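Local coordinates for putative alpha-L-fucosidase (Bacteroides thetaiotaomicron, PDB 4OZO) that hydrolyses alpha-L-fucosides as a glycoside hydrolase of family GH29, at the interface of chains A and B. Coordinates in Å, arbitrary orientation; residue numbers count along the deposited sequence, not the author numbering. Chains: chain A/B, Putative lipoprotein.

The interface of chains A and B. Residues chain A 58, 299, 301, 303-304; chain B 264, 269, 299, 301, 305-307.
A:Arg301 sets CG anti to its backbone N (chi1 152°) and bends at chi2, sending its guanidinium tip first into chain B, whereas B:Arg301, with CG beside the backbone N (chi1 -62°) and a bend at chi3, folds back onto its own B:Asp299. Arginine suits both roles, its flat tip carrying several donors. A:Arg301 NH1 and NH2 both point end-on, in the guanidinium plane, at the phenol B:Tyr264 OH, each 3.1 Å from it. A phenol fits because it can accept here while B:Tyr264 OH donates to the syn lone pair of B:Asp269 OD1, 2.6 Å away. Salt bridges flank the grip: A:Arg301 NH2 lies 3.0 Å from B:Asp269 OD2 and A:Arg301 NH1 3.2 Å from B:Asp299 OD2; the two carboxylates, one on each flank, probably offset the nearby like charge of B:Arg301. The latter binds B:Asp299 OD2 through NE and NH2, its guanidinium lying beneath A:Arg301 CD; a water links its NH1 to A:Asp299. An alanine in place of A:Arg301 would remove both bonds to the phenol and would probably leave B:Asp269 with less balancing charge, B:Asp299 still being held by B:Arg301. A:Leu303 CD1 crosses at the CD2/NE2 side of the B:His305 imidazole, whose edge A:Arg301 CZ meets in plane. B:Ser306, its hydroxyl short enough to fit, donates OG to A:Ile304 O at 2.9 Å; A:Gln58, both donor and acceptor, binds A:Ile304 O and N. Together these contacts join the two catalytic-domain surfaces asymmetrically, possibly stabilising a dimer, although the structure alone does not establish one in solution.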
# COMPACT_ATOMS: atom_id res chain seq x y z
N GLN A 58 -4.11 8.22 -11.59
CA GLN A 58 -3.99 7.69 -10.24
C GLN A 58 -4.73 6.35 -10.09
O GLN A 58 -4.28 5.45 -9.36
CB GLN A 58 -4.44 8.74 -9.21
CG GLN A 58 -4.22 8.34 -7.77
CD GLN A 58 -5.47 7.78 -7.12
OE1 GLN A 58 -6.55 7.80 -7.72
NE2 GLN A 58 -5.34 7.28 -5.90
N ASP A 299 -13.77 8.79 -5.67
CA ASP A 299 -14.48 9.66 -4.73
C ASP A 299 -14.79 11.04 -5.32
O ASP A 299 -14.52 11.29 -6.50
CB ASP A 299 -13.69 9.79 -3.42
CG ASP A 299 -12.38 10.55 -3.58
OD1 ASP A 299 -12.08 11.06 -4.68
OD2 ASP A 299 -11.63 10.63 -2.57
N ARG A 301 -13.27 13.76 -5.08
CA ARG A 301 -12.13 14.43 -5.68
C ARG A 301 -11.77 13.78 -7.02
O ARG A 301 -11.26 14.45 -7.91
CB ARG A 301 -10.92 14.50 -4.73
CG ARG A 301 -9.57 14.53 -5.45
CD ARG A 301 -8.56 15.55 -4.93
NE ARG A 301 -7.33 15.48 -5.74
CZ ARG A 301 -6.17 16.06 -5.41
NH1 ARG A 301 -6.04 16.76 -4.28
NH2 ARG A 301 -5.12 15.94 -6.22
N LEU A 303 -10.34 10.41 -7.01
CA LEU A 303 -9.19 9.59 -6.67
C LEU A 303 -9.66 8.27 -6.10
O LEU A 303 -10.76 8.19 -5.54
CB LEU A 303 -8.34 10.29 -5.61
CG LEU A 303 -7.50 11.52 -5.94
CD1 LEU A 303 -6.70 11.96 -4.72
CD2 LEU A 303 -6.59 11.24 -7.13
N ILE A 304 -8.82 7.24 -6.21
CA ILE A 304 -9.05 6.00 -5.50
C ILE A 304 -8.49 6.12 -4.08
O ILE A 304 -7.31 6.47 -3.90
CB ILE A 304 -8.40 4.80 -6.25
CG1 ILE A 304 -8.88 4.73 -7.70
CG2 ILE A 304 -8.68 3.51 -5.52
CD1 ILE A 304 -10.42 4.58 -7.88
N TYR B 264 1.31 21.67 0.36
CA TYR B 264 0.68 20.90 -0.70
C TYR B 264 0.43 21.68 -1.98
O TYR B 264 -0.13 22.79 -1.95
CB TYR B 264 -0.65 20.29 -0.24
CG TYR B 264 -1.30 19.49 -1.35
CD1 TYR B 264 -0.96 18.16 -1.54
CD2 TYR B 264 -2.21 20.07 -2.24
CE1 TYR B 264 -1.53 17.42 -2.56
CE2 TYR B 264 -2.77 19.34 -3.28
CZ TYR B 264 -2.43 18.02 -3.43
OH TYR B 264 -2.97 17.27 -4.44
N ASP B 269 1.65 16.16 -7.28
CA ASP B 269 1.01 14.86 -7.10
C ASP B 269 1.83 13.76 -7.78
O ASP B 269 1.73 12.60 -7.42
CB ASP B 269 -0.40 14.86 -7.68
CG ASP B 269 -1.38 15.65 -6.83
OD1 ASP B 269 -1.18 15.78 -5.61
OD2 ASP B 269 -2.39 16.13 -7.38
N ASP B 299 -4.12 18.73 1.84
CA ASP B 299 -4.50 19.54 0.68
C ASP B 299 -5.57 20.59 1.00
O ASP B 299 -5.81 20.92 2.16
CB ASP B 299 -4.94 18.69 -0.52
CG ASP B 299 -6.21 17.89 -0.26
OD1 ASP B 299 -6.84 18.04 0.81
OD2 ASP B 299 -6.58 17.09 -1.15
N ARG B 301 -8.68 20.20 0.65
CA ARG B 301 -9.80 19.59 1.35
C ARG B 301 -9.46 19.45 2.84
O ARG B 301 -10.35 19.25 3.65
CB ARG B 301 -10.13 18.21 0.81
CG ARG B 301 -10.57 18.13 -0.64
CD ARG B 301 -10.58 16.66 -1.07
NE ARG B 301 -9.23 16.09 -1.06
CZ ARG B 301 -8.95 14.80 -1.23
NH1 ARG B 301 -9.92 13.91 -1.41
NH2 ARG B 301 -7.69 14.39 -1.21
N HIS B 305 -3.20 13.34 0.55
CA HIS B 305 -3.40 12.78 -0.78
C HIS B 305 -3.12 11.28 -0.74
O HIS B 305 -2.14 10.84 -0.14
CB HIS B 305 -2.48 13.46 -1.79
CG HIS B 305 -2.73 13.04 -3.21
ND1 HIS B 305 -2.22 11.88 -3.74
CD2 HIS B 305 -3.46 13.63 -4.19
CE1 HIS B 305 -2.61 11.77 -5.00
NE2 HIS B 305 -3.36 12.82 -5.30
N SER B 306 -3.96 10.49 -1.39
CA SER B 306 -3.89 9.04 -1.21
C SER B 306 -2.56 8.43 -1.70
O SER B 306 -2.17 7.34 -1.25
CB SER B 306 -5.13 8.35 -1.79
OG SER B 306 -4.98 8.11 -3.17
N THR B 307 -1.85 9.12 -2.58
CA THR B 307 -0.55 8.62 -3.00
C THR B 307 0.48 8.73 -1.87
O THR B 307 1.32 7.86 -1.68
CB THR B 307 -0.05 9.31 -4.29
OG1 THR B 307 -0.86 8.89 -5.40
CG2 THR B 307 1.42 8.95 -4.56
O HOH W 1 -8.93 11.22 -2.02